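Local atomic coordinates of K5 lyase (Enterobacteria phage k1-5, PDB entry 2X3H), a protein that cleaves the K5 capsular polysaccharide of its Escherichia coli host by a lyase mechanism, probably serving as a phage tail spike. Residues 75-89 with 100-113. Sequence-based numbering, arbitrary orientation.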
ATOM      1  N   ASP A  75     -43.255 -19.966  -1.266  1.00 14.14           N
ATOM      2  CA  ASP A  75     -43.229 -21.345  -1.775  1.00 14.86           C
ATOM      3  C   ASP A  75     -42.734 -21.437  -3.216  1.00 14.52           C
ATOM      4  O   ASP A  75     -42.920 -22.461  -3.889  1.00 15.08           O
ATOM      5  CB  ASP A  75     -44.623 -21.968  -1.669  1.00 15.48           C
ATOM      6  CG  ASP A  75     -45.654 -21.244  -2.533  1.00 15.87           C
ATOM      7  OD1 ASP A  75     -45.252 -20.373  -3.335  1.00 15.21           O
ATOM      8  OD2 ASP A  75     -46.868 -21.553  -2.412  1.00 17.30           O
ATOM      9  N   ALA A  76     -42.126 -20.355  -3.692  1.00 14.88           N
ATOM     10  CA  ALA A  76     -41.517 -20.299  -5.015  1.00 15.27           C
ATOM     11  C   ALA A  76     -42.509 -20.339  -6.180  1.00 15.41           C
ATOM     12  O   ALA A  76     -42.096 -20.284  -7.340  1.00 16.28           O
ATOM     13  CB  ALA A  76     -40.443 -21.415  -5.182  1.00 14.57           C
ATOM     14  N   THR A  77     -43.806 -20.432  -5.887  1.00 15.56           N
ATOM     15  CA  THR A  77     -44.803 -20.544  -6.961  1.00 16.71           C
ATOM     16  C   THR A  77     -45.949 -19.541  -6.824  1.00 15.96           C
ATOM     17  O   THR A  77     -46.380 -18.946  -7.815  1.00 15.82           O
ATOM     18  CB  THR A  77     -45.364 -21.999  -7.115  1.00 18.32           C
ATOM     19  OG1 THR A  77     -46.241 -22.318  -6.027  1.00 20.30           O
ATOM     20  CG2 THR A  77     -44.236 -23.022  -7.160  1.00 19.90           C
ATOM     21  N   THR A  78     -46.442 -19.363  -5.603  1.00 15.32           N
ATOM     22  CA  THR A  78     -47.496 -18.382  -5.342  1.00 15.61           C
ATOM     23  C   THR A  78     -46.954 -16.991  -5.627  1.00 15.12           C
ATOM     24  O   THR A  78     -45.794 -16.698  -5.320  1.00 15.29           O
ATOM     25  CB  THR A  78     -47.989 -18.470  -3.880  1.00 15.97           C
ATOM     26  OG1 THR A  78     -48.476 -19.798  -3.621  1.00 17.58           O
ATOM     27  CG2 THR A  78     -49.098 -17.460  -3.609  1.00 16.69           C
ATOM     28  N   ASP A  79     -47.785 -16.142  -6.223  1.00 14.80           N
ATOM     29  CA  ASP A  79     -47.381 -14.769  -6.504  1.00 14.98           C
ATOM     30  C   ASP A  79     -47.461 -13.944  -5.227  1.00 14.50           C
ATOM     31  O   ASP A  79     -48.550 -13.665  -4.714  1.00 14.27           O
ATOM     32  CB  ASP A  79     -48.246 -14.170  -7.618  1.00 16.19           C
ATOM     33  CG  ASP A  79     -47.794 -12.780  -8.034  1.00 17.68           C
ATOM     34  OD1 ASP A  79     -46.849 -12.235  -7.424  1.00 17.68           O
ATOM     35  OD2 ASP A  79     -48.394 -12.230  -8.975  1.00 19.37           O
ATOM     36  N   ASP A  80     -46.293 -13.571  -4.707  1.00 13.19           N
ATOM     37  CA  ASP A  80     -46.188 -12.854  -3.445  1.00 13.23           C
ATOM     38  C   ASP A  80     -45.971 -11.350  -3.666  1.00 12.79           C
ATOM     39  O   ASP A  80     -45.660 -10.618  -2.731  1.00 13.05           O
ATOM     40  CB  ASP A  80     -45.012 -13.427  -2.620  1.00 13.34           C
ATOM     41  CG  ASP A  80     -45.368 -14.728  -1.887  1.00 15.18           C
ATOM     42  OD1 ASP A  80     -46.566 -14.917  -1.569  1.00 15.67           O
ATOM     43  OD2 ASP A  80     -44.449 -15.548  -1.601  1.00 14.36           O
ATOM     44  N   THR A  81     -46.121 -10.889  -4.908  1.00 12.61           N
ATOM     45  CA  THR A  81     -45.820  -9.489  -5.228  1.00 12.83           C
ATOM     46  C   THR A  81     -46.598  -8.479  -4.385  1.00 13.82           C
ATOM     47  O   THR A  81     -46.019  -7.535  -3.843  1.00 13.89           O
ATOM     48  CB  THR A  81     -46.068  -9.176  -6.711  1.00 12.30           C
ATOM     49  OG1 THR A  81     -45.397 -10.142  -7.521  1.00 11.89           O
ATOM     50  CG2 THR A  81     -45.550  -7.773  -7.055  1.00 12.93           C
ATOM     51  N   GLU A  82     -47.904  -8.679  -4.272  1.00 14.33           N
ATOM     52  CA  GLU A  82     -48.755  -7.723  -3.565  1.00 15.96           C
ATOM     53  C   GLU A  82     -48.335  -7.496  -2.116  1.00 14.61           C
ATOM     54  O   GLU A  82     -48.187  -6.352  -1.661  1.00 14.10           O
ATOM     55  CB  GLU A  82     -50.211  -8.195  -3.603  1.00 19.09           C
ATOM     56  CG  GLU A  82     -51.012  -7.672  -4.781  1.00 24.13           C
ATOM     57  CD  GLU A  82     -51.729  -6.369  -4.468  1.00 26.47           C
ATOM     58  OE1 GLU A  82     -51.424  -5.758  -3.415  1.00 28.47           O
ATOM     59  OE2 GLU A  82     -52.603  -5.955  -5.275  1.00 28.53           O
ATOM     60  N   VAL A  83     -48.160  -8.595  -1.393  1.00 13.74           N
ATOM     61  CA  VAL A  83     -47.817  -8.550   0.021  1.00 13.75           C
ATOM     62  C   VAL A  83     -46.430  -7.947   0.245  1.00 12.81           C
ATOM     63  O   VAL A  83     -46.224  -7.137   1.152  1.00 12.93           O
ATOM     64  CB  VAL A  83     -47.884  -9.960   0.631  1.00 14.50           C
ATOM     65  CG1 VAL A  83     -47.349  -9.943   2.034  1.00 15.10           C
ATOM     66  CG2 VAL A  83     -49.328 -10.474   0.602  1.00 15.91           C
ATOM     67  N   ILE A  84     -45.481  -8.336  -0.596  1.00 12.77           N
ATOM     68  CA  ILE A  84     -44.108  -7.842  -0.452  1.00 12.03           C
ATOM     69  C   ILE A  84     -44.029  -6.355  -0.795  1.00 11.72           C
ATOM     70  O   ILE A  84     -43.367  -5.589  -0.092  1.00 11.78           O
ATOM     71  CB  ILE A  84     -43.123  -8.700  -1.278  1.00 12.37           C
ATOM     72  CG1 ILE A  84     -43.035 -10.096  -0.655  1.00 12.76           C
ATOM     73  CG2 ILE A  84     -41.739  -8.053  -1.356  1.00 12.91           C
ATOM     74  CD1 ILE A  84     -42.081 -11.015  -1.340  1.00 13.58           C
ATOM     75  N   ALA A  85     -44.722  -5.944  -1.854  1.00 11.55           N
ATOM     76  CA  ALA A  85     -44.752  -4.531  -2.221  1.00 11.62           C
ATOM     77  C   ALA A  85     -45.321  -3.691  -1.075  1.00 11.92           C
ATOM     78  O   ALA A  85     -44.783  -2.635  -0.722  1.00 12.24           O
ATOM     79  CB  ALA A  85     -45.559  -4.326  -3.498  1.00 12.43           C
ATOM     80  N   ALA A  86     -46.413  -4.165  -0.487  1.00 11.45           N
ATOM     81  CA  ALA A  86     -47.038  -3.463   0.626  1.00 12.46           C
ATOM     82  C   ALA A  86     -46.075  -3.306   1.802  1.00 12.30           C
ATOM     83  O   ALA A  86     -45.970  -2.224   2.391  1.00 13.53           O
ATOM     84  CB  ALA A  86     -48.304  -4.191   1.070  1.00 12.08           C
ATOM     85  N   SER A  87     -45.371  -4.385   2.140  1.00 12.17           N
ATOM     86  CA  SER A  87     -44.413  -4.344   3.237  1.00 12.77           C
ATOM     87  C   SER A  87     -43.291  -3.356   2.956  1.00 12.83           C
ATOM     88  O   SER A  87     -42.934  -2.559   3.816  1.00 12.31           O
ATOM     89  CB  SER A  87     -43.801  -5.720   3.500  1.00 13.68           C
ATOM     90  OG  SER A  87     -44.758  -6.606   4.053  1.00 15.77           O
ATOM     91  N   LEU A  88     -42.733  -3.415   1.751  1.00 12.55           N
ATOM     92  CA  LEU A  88     -41.577  -2.583   1.438  1.00 11.80           C
ATOM     93  C   LEU A  88     -41.951  -1.110   1.324  1.00 12.70           C
ATOM     94  O   LEU A  88     -41.084  -0.238   1.424  1.00 12.51           O
ATOM     95  CB  LEU A  88     -40.874  -3.076   0.171  1.00 12.41           C
ATOM     96  CG  LEU A  88     -40.207  -4.450   0.274  1.00 12.70           C
ATOM     97  CD1 LEU A  88     -39.543  -4.819  -1.039  1.00 12.93           C
ATOM     98  CD2 LEU A  88     -39.189  -4.506   1.408  1.00 13.44           C
ATOM     99  N   ASN A  89     -43.237  -0.831   1.111  1.00 12.33           N
ATOM    100  CA  ASN A  89     -43.707   0.550   1.033  1.00 14.19           C
ATOM    101  C   ASN A  89     -44.111   1.121   2.393  1.00 14.83           C
ATOM    102  O   ASN A  89     -44.504   2.289   2.493  1.00 15.75           O
ATOM    103  CB  ASN A  89     -44.836   0.683  -0.001  1.00 13.07           C
ATOM    104  CG  ASN A  89     -44.304   0.890  -1.418  1.00 13.01           C
ATOM    105  OD1 ASN A  89     -44.234   2.022  -1.912  1.00 13.86           O
ATOM    106  ND2 ASN A  89     -43.919  -0.205  -2.075  1.00 12.28           N
ATOM    107  N   VAL A 100     -38.725 -18.925  -0.503  1.00 11.27           N
ATOM    108  CA  VAL A 100     -38.447 -18.369  -1.808  1.00 11.13           C
ATOM    109  C   VAL A 100     -39.702 -17.628  -2.236  1.00 11.75           C
ATOM    110  O   VAL A 100     -40.776 -18.227  -2.376  1.00 12.57           O
ATOM    111  CB  VAL A 100     -38.091 -19.471  -2.825  1.00 11.48           C
ATOM    112  CG1 VAL A 100     -37.817 -18.862  -4.196  1.00 11.87           C
ATOM    113  CG2 VAL A 100     -36.887 -20.283  -2.344  1.00 11.20           C
ATOM    114  N   PHE A 101     -39.576 -16.319  -2.423  1.00 10.82           N
ATOM    115  CA  PHE A 101     -40.744 -15.469  -2.606  1.00 10.18           C
ATOM    116  C   PHE A 101     -40.827 -14.985  -4.033  1.00 11.20           C
ATOM    117  O   PHE A 101     -40.113 -14.065  -4.445  1.00 11.51           O
ATOM    118  CB  PHE A 101     -40.715 -14.313  -1.607  1.00 10.99           C
ATOM    119  CG  PHE A 101     -40.733 -14.767  -0.179  1.00 10.78           C
ATOM    120  CD1 PHE A 101     -39.555 -15.171   0.460  1.00 10.87           C
ATOM    121  CD2 PHE A 101     -41.929 -14.814   0.528  1.00 10.54           C
ATOM    122  CE1 PHE A 101     -39.573 -15.612   1.778  1.00 10.85           C
ATOM    123  CE2 PHE A 101     -41.955 -15.228   1.843  1.00 10.85           C
ATOM    124  CZ  PHE A 101     -40.780 -15.636   2.476  1.00 11.78           C
ATOM    125  N   SER A 102     -41.688 -15.643  -4.802  1.00 10.99           N
ATOM    126  CA  SER A 102     -41.879 -15.305  -6.195  1.00 11.55           C
ATOM    127  C   SER A 102     -42.562 -13.955  -6.290  1.00 11.02           C
ATOM    128  O   SER A 102     -43.641 -13.766  -5.723  1.00 12.13           O
ATOM    129  CB  SER A 102     -42.740 -16.375  -6.875  1.00 12.11           C
ATOM    130  OG  SER A 102     -42.903 -16.063  -8.245  1.00 13.58           O
ATOM    131  N   SER A 103     -41.943 -13.013  -6.997  1.00 11.25           N
ATOM    132  CA  SER A 103     -42.452 -11.650  -7.029  1.00 11.70           C
ATOM    133  C   SER A 103     -41.996 -10.897  -8.276  1.00 12.50           C
ATOM    134  O   SER A 103     -40.841 -11.018  -8.708  1.00 12.33           O
ATOM    135  CB  SER A 103     -42.072 -10.888  -5.742  1.00 12.60           C
ATOM    136  OG  SER A 103     -40.735 -11.180  -5.343  1.00 12.61           O
ATOM    137  N   SER A 104     -42.920 -10.136  -8.860  1.00 12.40           N
ATOM    138  CA  SER A 104     -42.633  -9.321 -10.036  1.00 13.02           C
ATOM    139  C   SER A 104     -41.973  -8.021  -9.598  1.00 12.16           C
ATOM    140  O   SER A 104     -41.588  -7.884  -8.436  1.00 12.46           O
ATOM    141  CB  SER A 104     -43.928  -9.024 -10.799  1.00 14.41           C
ATOM    142  OG  SER A 104     -44.657 -10.223 -11.012  1.00 17.75           O
ATOM    143  N   GLY A 105     -41.857  -7.073 -10.523  1.00 12.38           N
ATOM    144  CA  GLY A 105     -41.197  -5.796 -10.241  1.00 11.28           C
ATOM    145  C   GLY A 105     -41.872  -5.038  -9.116  1.00 11.68           C
ATOM    146  O   GLY A 105     -43.098  -5.048  -9.005  1.00 11.43           O
ATOM    147  N   ILE A 106     -41.074  -4.380  -8.279  1.00 11.02           N
ATOM    148  CA  ILE A 106     -41.590  -3.619  -7.148  1.00 11.89           C
ATOM    149  C   ILE A 106     -40.853  -2.292  -7.045  1.00 11.96           C
ATOM    150  O   ILE A 106     -39.648  -2.233  -7.280  1.00 11.76           O
ATOM    151  CB  ILE A 106     -41.403  -4.379  -5.821  1.00 12.12           C
ATOM    152  CG1 ILE A 106     -42.232  -5.671  -5.827  1.00 13.01           C
ATOM    153  CG2 ILE A 106     -41.752  -3.480  -4.605  1.00 12.47           C
ATOM    154  CD1 ILE A 106     -41.879  -6.637  -4.738  1.00 13.93           C
ATOM    155  N   ASN A 107     -41.585  -1.234  -6.709  1.00 11.62           N
ATOM    156  CA  ASN A 107     -40.990   0.074  -6.460  1.00 12.31           C
ATOM    157  C   ASN A 107     -41.362   0.565  -5.062  1.00 12.01           C
ATOM    158  O   ASN A 107     -42.467   0.288  -4.583  1.00 11.07           O
ATOM    159  CB  ASN A 107     -41.413   1.086  -7.532  1.00 14.64           C
ATOM    160  CG  ASN A 107     -42.885   1.470  -7.435  1.00 17.39           C
ATOM    161  OD1 ASN A 107     -43.301   2.188  -6.516  1.00 20.46           O
ATOM    162  ND2 ASN A 107     -43.676   1.015  -8.406  1.00 18.10           N
ATOM    163  N   SER A 108     -40.432   1.258  -4.398  1.00 11.17           N
ATOM    164  CA  SER A 108     -40.691   1.841  -3.082  1.00 11.78           C
ATOM    165  C   SER A 108     -39.779   3.029  -2.809  1.00 12.14           C
ATOM    166  O   SER A 108     -38.668   3.083  -3.326  1.00 11.43           O
ATOM    167  CB  SER A 108     -40.486   0.796  -1.981  1.00 11.70           C
ATOM    168  OG  SER A 108     -40.803   1.330  -0.699  1.00 13.40           O
ATOM    169  N   ASN A 109     -40.253   3.981  -2.004  1.00 12.21           N
ATOM    170  CA  ASN A 109     -39.412   5.090  -1.542  1.00 13.05           C
ATOM    171  C   ASN A 109     -38.721   4.741  -0.231  1.00 13.24           C
ATOM    172  O   ASN A 109     -37.994   5.566   0.324  1.00 13.00           O
ATOM    173  CB  ASN A 109     -40.243   6.360  -1.323  1.00 14.31           C
ATOM    174  CG  ASN A 109     -40.796   6.935  -2.615  1.00 15.89           C
ATOM    175  OD1 ASN A 109     -40.049   7.391  -3.482  1.00 17.49           O
ATOM    176  ND2 ASN A 109     -42.121   6.940  -2.734  1.00 17.01           N
ATOM    177  N   TYR A 110     -38.970   3.527   0.259  1.00 12.38           N
ATOM    178  CA  TYR A 110     -38.380   3.033   1.504  1.00 12.83           C
ATOM    179  C   TYR A 110     -37.655   1.713   1.298  1.00 12.13           C
ATOM    180  O   TYR A 110     -38.110   0.852   0.554  1.00 11.07           O
ATOM    181  CB  TYR A 110     -39.440   2.859   2.590  1.00 15.36           C
ATOM    182  CG  TYR A 110     -40.226   4.111   2.855  1.00 17.58           C
ATOM    183  CD1 TYR A 110     -39.760   5.061   3.760  1.00 18.65           C
ATOM    184  CD2 TYR A 110     -41.431   4.352   2.200  1.00 18.98           C
ATOM    185  CE1 TYR A 110     -40.475   6.223   4.012  1.00 19.89           C
ATOM    186  CE2 TYR A 110     -42.154   5.512   2.446  1.00 20.18           C
ATOM    187  CZ  TYR A 110     -41.667   6.441   3.354  1.00 19.82           C
ATOM    188  OH  TYR A 110     -42.372   7.599   3.617  1.00 21.18           O
ATOM    189  N   CYS A 111     -36.536   1.557   1.997  1.00 11.50           N
ATOM    190  CA  CYS A 111     -35.710   0.369   1.863  1.00 11.47           C
ATOM    191  C   CYS A 111     -35.217  -0.028   3.249  1.00 10.52           C
ATOM    192  O   CYS A 111     -34.240   0.519   3.733  1.00  9.97           O
ATOM    193  CB  CYS A 111     -34.526   0.677   0.937  1.00 12.37           C
ATOM    194  SG  CYS A 111     -33.407  -0.713   0.625  1.00 17.06           S
ATOM    195  N   ASN A 112     -35.927  -0.952   3.901  1.00  9.65           N
ATOM    196  CA  ASN A 112     -35.437  -1.551   5.145  1.00  9.15           C
ATOM    197  C   ASN A 112     -35.864  -3.014   5.187  1.00  9.51           C
ATOM    198  O   ASN A 112     -36.945  -3.354   5.675  1.00  9.22           O
ATOM    199  CB  ASN A 112     -35.911  -0.794   6.392  1.00 10.46           C
ATOM    200  CG  ASN A 112     -35.262  -1.321   7.683  1.00 11.66           C
ATOM    201  OD1 ASN A 112     -34.669  -2.409   7.707  1.00 13.02           O
ATOM    202  ND2 ASN A 112     -35.375  -0.547   8.758  1.00 13.31           N
ATOM    203  N   LEU A 113     -35.001  -3.870   4.659  1.00  8.64           N
ATOM    204  CA  LEU A 113     -35.341  -5.268   4.444  1.00  9.31           C
ATOM    205  C   LEU A 113     -34.207  -6.157   4.929  1.00  9.57           C
ATOM    206  O   LEU A 113     -33.030  -5.886   4.651  1.00  9.82           O
ATOM    207  CB  LEU A 113     -35.569  -5.480   2.948  1.00  9.94           C
ATOM    208  CG  LEU A 113     -35.754  -6.890   2.409  1.00 11.31           C
ATOM    209  CD1 LEU A 113     -36.948  -7.541   3.095  1.00 11.57           C
ATOM    210  CD2 LEU A 113     -35.965  -6.812   0.886  1.00 12.01           C
TER
HETATM  211  O   HOH W   1     -43.743 -17.282  -3.596  1.00 10.86           O
HETATM  212  O   HOH W   2     -47.098 -10.275 -10.408  1.00 20.94           O
HETATM  213  O   HOH W   3     -38.581  -1.255   3.003  1.00 12.99           O
HETATM  214  O   HOH W   4     -44.917   2.169  -4.662  1.00 15.25           O
HETATM  215  O   HOH W   5     -43.028   4.250  -1.347  1.00 16.07           O
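Thr81 holds OG1 beside its own backbone N (chi1 -51°) and leaves CG2 anti to it, which lets the hydroxyl face Ser104 while the methyl slides past Ile106. Ser104 N donates to Thr81 OG1 over 2.8 Å in a nearly straight bond, and that hydroxyl in turn gives its proton to the syn lone pair of Asp79 OD1. The same carboxylate oxygen takes Thr81 N from above its plane, closing an Asx turn at the start of helix 81-88. Just before the helix, Asp80 N bonds to Ser102 O at 2.8 Å, and the Asp80 carboxylate reaches back to the backbone N atoms of Ala73 and Gly74. A water accepts from Ser102 N and lies 2.7 Å from both Thr78 O and Asp80 OD2.

Further along, Ile84 crosses both apolar partners at about a right angle: CD1 lies 3.6 Å from Phe101 CB, and CG2 is 3.7 Å from Ile106 CD1. Leu88 CD2 meets Leu113 CD2 at 4.0 Å. At the helix end two acceptors near its plane fix the rotation of the Asn89 amide, ND2 donating to Ala85 O and, at 2.9 Å, to Asn107 O. Helix 81-88 runs nearly along strand 106-108 (14°) and across strand 100-103 (95°), covering the first strands at the N-terminal end of the stacked parallel strands, consistent with a helix capping a right-handed beta-helix, the fold of many phage tail spikes and polysaccharide lyases.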